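Local coordinates for protein putative N-acetylneuraminate lyase ([Ruminococcus] gnavus ATCC 29149, PDB 6RB7) that belongs to the dihydrodipicolinate synthetase family of (beta/alpha)8-barrel proteins and assembles from four copies of the chain, at residues Ala138-Tyr143 / Gln153-Ile158; Met202-Ile207 / Arg232-Glu237. All blocks are in the same frame, centred on the assembly; numbering follows the deposited sequence.

Interaction 1 (Ala138-Tyr143 / Gln153-Ile158)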
loop_
_atom_site.group_PDB
_atom_site.type_symbol
_atom_site.label_atom_id
_atom_site.label_comp_id
_atom_site.label_asym_id
_atom_site.label_seq_id
_atom_site.Cartn_x
_atom_site.Cartn_y
_atom_site.Cartn_z
ATOM N N ALA A 138 2.562 5.019 24.241
ATOM C CA ALA A 138 2.857 3.725 23.600
ATOM C C ALA A 138 2.430 3.764 22.132
ATOM O O ALA A 138 1.274 4.054 21.831
ATOM C CB ALA A 138 2.167 2.613 24.322
ATOM N N ILE A 139 3.388 3.427 21.275
ATOM C CA ILE A 139 3.066 2.943 19.906
ATOM C C ILE A 139 2.272 1.654 20.016
ATOM O O ILE A 139 2.209 1.030 21.092
ATOM C CB ILE A 139 4.339 2.783 19.073
ATOM C CG1 ILE A 139 5.305 1.752 19.648
ATOM C CG2 ILE A 139 4.990 4.134 18.828
ATOM C CD1 ILE A 139 6.374 1.341 18.665
ATOM N N PRO A 140 1.658 1.187 18.940
ATOM C CA PRO A 140 1.041 -0.124 18.933
ATOM C C PRO A 140 2.104 -1.218 18.908
ATOM O O PRO A 140 3.301 -0.990 18.653
ATOM C CB PRO A 140 0.256 -0.183 17.602
ATOM C CG PRO A 140 0.328 1.193 17.017
ATOM C CD PRO A 140 1.557 1.827 17.617
ATOM N N PRO A 141 1.664 -2.488 19.049
ATOM C CA PRO A 141 2.526 -3.618 18.723
ATOM C C PRO A 141 3.006 -3.509 17.272
ATOM O O PRO A 141 2.262 -3.045 16.401
ATOM C CB PRO A 141 1.610 -4.828 18.904
ATOM C CG PRO A 141 0.519 -4.338 19.856
ATOM C CD PRO A 141 0.299 -2.891 19.451
ATOM N N ILE A 142 4.231 -3.929 17.040
ATOM C CA ILE A 142 4.875 -3.797 15.706
ATOM C C ILE A 142 5.157 -5.173 15.079
ATOM O O ILE A 142 5.053 -6.210 15.767
ATOM C CB ILE A 142 6.169 -2.968 15.797
ATOM C CG1 ILE A 142 7.264 -3.637 16.617
ATOM C CG2 ILE A 142 5.812 -1.594 16.339
ATOM C CD1 ILE A 142 8.595 -2.978 16.478
ATOM N N TYR A 143 5.606 -5.134 13.815
ATOM C CA TYR A 143 6.055 -6.309 13.021
ATOM C C TYR A 143 4.872 -7.174 12.637
ATOM O O TYR A 143 4.407 -7.038 11.516
ATOM C CB TYR A 143 7.174 -7.097 13.686
ATOM C CG TYR A 143 7.805 -8.097 12.766
ATOM C CD1 TYR A 143 8.761 -7.713 11.849
ATOM C CD2 TYR A 143 7.475 -9.430 12.807
ATOM C CE1 TYR A 143 9.326 -8.611 10.971
ATOM C CE2 TYR A 143 8.049 -10.355 11.958
ATOM C CZ TYR A 143 9.008 -9.952 11.048
ATOM O OH TYR A 143 9.631 -10.837 10.190
ATOM N N GLN A 153 -5.522 -4.654 24.447
ATOM C CA GLN A 153 -5.035 -5.416 25.641
ATOM C C GLN A 153 -3.609 -4.952 25.950
ATOM O O GLN A 153 -3.283 -4.799 27.125
ATOM C CB GLN A 153 -5.129 -6.928 25.373
ATOM C CG GLN A 153 -4.409 -7.785 26.395
ATOM C CD GLN A 153 -4.339 -9.249 25.978
ATOM O OE1 GLN A 153 -5.172 -9.750 25.236
ATOM N NE2 GLN A 153 -3.310 -9.952 26.424
ATOM N N TYR A 154 -2.773 -4.743 24.934
ATOM C CA TYR A 154 -1.380 -4.305 25.115
ATOM C C TYR A 154 -1.371 -2.936 25.801
ATOM O O TYR A 154 -0.750 -2.748 26.850
ATOM C CB TYR A 154 -0.700 -4.272 23.766
ATOM C CG TYR A 154 0.685 -3.677 23.655
ATOM C CD1 TYR A 154 1.823 -4.351 24.056
ATOM C CD2 TYR A 154 0.866 -2.465 22.985
ATOM C CE1 TYR A 154 3.092 -3.851 23.789
ATOM C CE2 TYR A 154 2.127 -1.942 22.732
ATOM C CZ TYR A 154 3.249 -2.646 23.123
ATOM O OH TYR A 154 4.511 -2.197 22.847
ATOM N N TRP A 155 -2.095 -1.973 25.241
ATOM C CA TRP A 155 -2.136 -0.606 25.830
ATOM C C TRP A 155 -2.721 -0.634 27.240
ATOM O O TRP A 155 -2.207 0.061 28.116
ATOM C CB TRP A 155 -2.875 0.341 24.912
ATOM C CG TRP A 155 -2.130 0.667 23.656
ATOM C CD1 TRP A 155 -0.784 0.659 23.464
ATOM C CD2 TRP A 155 -2.707 1.092 22.408
ATOM N NE1 TRP A 155 -0.496 1.074 22.189
ATOM C CE2 TRP A 155 -1.651 1.386 21.536
ATOM C CE3 TRP A 155 -4.020 1.310 21.960
ATOM C CZ2 TRP A 155 -1.847 1.787 20.209
ATOM C CZ3 TRP A 155 -4.213 1.734 20.670
ATOM C CH2 TRP A 155 -3.144 1.958 19.805
ATOM N N ASN A 156 -3.799 -1.373 27.430
ATOM C CA ASN A 156 -4.440 -1.434 28.759
ATOM C C ASN A 156 -3.498 -2.101 29.762
ATOM O O ASN A 156 -3.537 -1.710 30.960
ATOM C CB ASN A 156 -5.835 -2.029 28.682
ATOM C CG ASN A 156 -6.849 -1.049 28.146
ATOM O OD1 ASN A 156 -7.733 -1.463 27.349
ATOM N ND2 ASN A 156 -6.762 0.197 28.549
ATOM N N ALA A 157 -2.716 -3.095 29.362
ATOM C CA ALA A 157 -1.760 -3.765 30.264
ATOM C C ALA A 157 -0.685 -2.789 30.666
ATOM O O ALA A 157 -0.272 -2.716 31.845
ATOM C CB ALA A 157 -1.165 -5.003 29.649
ATOM N N ILE A 158 -0.200 -2.004 29.695
ATOM C CA ILE A 158 0.834 -0.992 29.989
ATOM C C ILE A 158 0.230 0.051 30.943
ATOM O O ILE A 158 0.867 0.389 31.961
ATOM C CB ILE A 158 1.323 -0.359 28.665
ATOM C CG1 ILE A 158 2.048 -1.410 27.828
ATOM C CG2 ILE A 158 2.196 0.845 28.939
ATOM C CD1 ILE A 158 2.337 -0.979 26.397
HETATM O O HOH W 1 5.425 -2.083 20.158
#

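Interaction 2 (Met202-Ile207 / Arg232-Glu237)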
loop_
_atom_site.group_PDB
_atom_site.type_symbol
_atom_site.label_atom_id
_atom_site.label_comp_id
_atom_site.label_asym_id
_atom_site.label_seq_id
_atom_site.Cartn_x
_atom_site.Cartn_y
_atom_site.Cartn_z
ATOM N N MET A 202 -0.199 10.692 8.151
ATOM C CA MET A 202 -0.097 11.925 7.337
ATOM C C MET A 202 -1.397 12.704 7.188
ATOM O O MET A 202 -1.338 13.930 7.082
ATOM C CB MET A 202 0.537 11.627 5.984
ATOM C CG MET A 202 1.961 11.122 6.088
ATOM S SD MET A 202 3.069 12.135 7.045
ATOM C CE MET A 202 3.102 13.610 6.026
ATOM N N PRO A 203 -2.605 12.105 7.118
ATOM C CA PRO A 203 -3.799 12.921 6.941
ATOM C C PRO A 203 -4.100 13.773 8.176
ATOM O O PRO A 203 -4.262 13.245 9.271
ATOM C CB PRO A 203 -4.921 11.923 6.667
ATOM C CG PRO A 203 -4.203 10.657 6.209
ATOM C CD PRO A 203 -2.900 10.663 7.004
ATOM N N VAL A 204 -4.223 15.095 8.017
ATOM C CA VAL A 204 -4.723 15.942 9.140
ATOM C C VAL A 204 -6.185 15.606 9.382
ATOM O O VAL A 204 -6.658 15.864 10.468
ATOM C CB VAL A 204 -4.494 17.434 8.898
ATOM C CG1 VAL A 204 -2.995 17.734 8.845
ATOM C CG2 VAL A 204 -5.200 17.926 7.665
ATOM N N GLN A 205 -6.878 14.972 8.429
ATOM C CA GLN A 205 -8.241 14.477 8.672
ATOM C C GLN A 205 -8.202 13.580 9.906
ATOM O O GLN A 205 -9.215 13.544 10.624
ATOM C CB GLN A 205 -8.798 13.770 7.442
ATOM C CG GLN A 205 -10.232 13.354 7.642
ATOM C CD GLN A 205 -10.814 12.735 6.386
ATOM O OE1 GLN A 205 -10.334 12.995 5.271
ATOM N NE2 GLN A 205 -11.940 12.079 6.546
ATOM N N ASP A 206 -7.151 12.779 10.111
ATOM C CA ASP A 206 -7.133 11.843 11.255
ATOM C C ASP A 206 -7.140 12.643 12.561
ATOM O O ASP A 206 -7.857 12.239 13.514
ATOM C CB ASP A 206 -5.921 10.917 11.189
ATOM C CG ASP A 206 -6.014 9.868 10.093
ATOM O OD1 ASP A 206 -7.142 9.691 9.538
ATOM O OD2 ASP A 206 -4.995 9.157 9.846
ATOM N N ILE A 207 -6.402 13.751 12.623
ATOM C CA ILE A 207 -6.424 14.657 13.792
ATOM C C ILE A 207 -7.856 15.145 14.030
ATOM O O ILE A 207 -8.379 15.055 15.146
ATOM C CB ILE A 207 -5.417 15.798 13.609
ATOM C CG1 ILE A 207 -4.004 15.241 13.654
ATOM C CG2 ILE A 207 -5.650 16.872 14.659
ATOM C CD1 ILE A 207 -2.930 16.250 13.296
ATOM N N ARG A 232 -2.193 21.748 13.840
ATOM C CA ARG A 232 -2.590 22.670 14.936
ATOM C C ARG A 232 -3.937 23.325 14.626
ATOM O O ARG A 232 -4.858 23.205 15.460
ATOM C CB ARG A 232 -1.474 23.676 15.162
ATOM C CG ARG A 232 -0.279 23.095 15.903
ATOM C CD ARG A 232 -0.467 22.866 17.420
ATOM N NE ARG A 232 -0.482 24.205 18.013
ATOM C CZ ARG A 232 -1.550 24.885 18.354
ATOM N NH1 ARG A 232 -2.765 24.393 18.304
ATOM N NH2 ARG A 232 -1.402 26.117 18.823
ATOM N N VAL A 233 -4.110 23.903 13.440
ATOM C CA VAL A 233 -5.361 24.684 13.226
ATOM C C VAL A 233 -6.567 23.756 13.170
ATOM O O VAL A 233 -7.669 24.234 13.422
ATOM C CB VAL A 233 -5.291 25.633 12.019
ATOM C CG1 VAL A 233 -4.237 26.684 12.239
ATOM C CG2 VAL A 233 -5.130 24.914 10.685
ATOM N N ILE A 234 -6.412 22.488 12.783
ATOM C CA ILE A 234 -7.598 21.624 12.614
ATOM C C ILE A 234 -7.922 20.911 13.926
ATOM O O ILE A 234 -8.938 20.207 13.938
ATOM C CB ILE A 234 -7.434 20.662 11.426
ATOM C CG1 ILE A 234 -8.802 20.318 10.821
ATOM C CG2 ILE A 234 -6.645 19.430 11.845
ATOM C CD1 ILE A 234 -8.681 19.517 9.520
ATOM N N GLY A 235 -7.158 21.134 14.983
ATOM C CA GLY A 235 -7.592 20.678 16.316
ATOM C C GLY A 235 -6.538 20.028 17.190
ATOM O O GLY A 235 -6.891 19.663 18.327
ATOM N N ALA A 236 -5.308 19.866 16.730
ATOM C CA ALA A 236 -4.234 19.378 17.607
ATOM C C ALA A 236 -3.812 20.544 18.502
ATOM O O ALA A 236 -3.304 21.535 17.991
ATOM C CB ALA A 236 -3.045 18.869 16.811
ATOM N N GLU A 237 -3.925 20.421 19.809
ATOM C CA GLU A 237 -3.497 21.483 20.746
ATOM C C GLU A 237 -2.085 21.209 21.272
ATOM O O GLU A 237 -1.517 22.066 21.916
ATOM C CB GLU A 237 -4.483 21.524 21.913
ATOM C CG GLU A 237 -5.892 21.936 21.462
ATOM C CD GLU A 237 -6.949 21.388 22.453
ATOM O OE1 GLU A 237 -7.185 20.047 22.672
ATOM O OE2 GLU A 237 -7.536 22.302 23.066
#

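Interaction 1 (Ala138-Tyr143 / Gln153-Ile158)
One direct hydrogen bond joins W155 to the loop: NE1 of W155 donates to O of I139 at 2.9 Å and is nearly straight (N-H...O 173°). The acceptor lies in the indole plane, whereas the donor stands above the carbonyl plane of I139, 59° out of it, so the bond does not use a lone-pair direction. Water adds an indirect link, donating to P140 O and to Y154 OH, both at 2.8 Å; the hydroxyl is also hydrogen-bonded to C115 O.

The Y154 ring supplies the aromatic part. CG of P141 makes a CH-pi contact over one face, 4.0 Å from the Y154 ring centroid, while CD1 of I158 covers the opposite face and O of I139 meets the edge. CG of Y154 lies trans to the backbone N of its own residue (chi1 172°), and the side chains of Y154 and P141 pass one another with opposite headings.

Apolar contacts flank the indole. A138 CB lies 3.6 Å from W155 CD1, and P140 runs alongside with CB 3.9 Å from W155 CZ2.

Helix 148-160 thus packs on the loop leading to it from strand 135-138; strand 166-171 and helix 182-188 also touch W155, and helix 118-130 borders Y154.

Interaction 2 (Met202-Ile207 / Arg232-Glu237)
The apolar contact is made by V204 and I207 from 202-207 with I234 and A236 from 232-237. Methyl CG2 of I207 does most of the touching. It lies 3.9 Å from CG2 of I234, and it also reaches the backbone that follows, with I207 CG2 3.7 Å from A236 N. The methyl of A236 closes on the same group, its CB 3.9 Å from I207 CG2. In I207 this branch extends opposite the backbone N, with CG1 opposite the carbonyl carbon (chi1 -68°), which brings this methyl against I234 and against the backbone and CB beyond it. CG2 of I234 is shared: besides I207 it meets V204, lying 3.8 Å from the carbonyl O and slightly farther from CB. CG1 of I234 lies anti to the backbone N (chi1 -151°), which leaves CG2 between the backbone N and the carbonyl carbon.

In fold terms, these are two successive outer helices of the beta/alpha barrel, 204-214 and 228-234, with strand 219-222 between them in the chain. I207 also rests on I220 and N222 of that strand, and A236 on N222.

No hydrogen bond crosses between the two segments; those within 232-237 shape its turn. G235 leaves the helix with positive phi (137°) in a Schellman motif, its N bonded to R232 O at 3.1 Å. The turn is held further by R232, whose NH1 donates to A236 O at 2.9 Å, the acceptor near the guanidinium plane and the donor in the carbonyl plane.

R232 and E237 also have partners beyond the segments. R232 NE forms a salt bridge with D255 and NH2 bonds N259, while E237 is bridged to K211. On the third subunit, Y271 OH is hydrogen-bonded to I234 O and R267 NH1 to V233 O.

All touching residues of both contacts are buried, and the two lie in the same barrel, about 23 Å apart between centres and without touching. They share no helix or strand. Interaction 1 joins a helix to the loop that precedes it and mixes aromatic rings, prolines, one direct hydrogen bond and a water bridge. Interaction 2 joins one helix to the C-terminal end of the next and the turn after it, mainly by aliphatic side chains with backbone atoms also touched, and no hydrogen bond crosses between its segments. The buried area is 284 Å² for 138-143/153-158 against 205 Å² for 202-207/232-237. Each also borders a different neighbouring subunit.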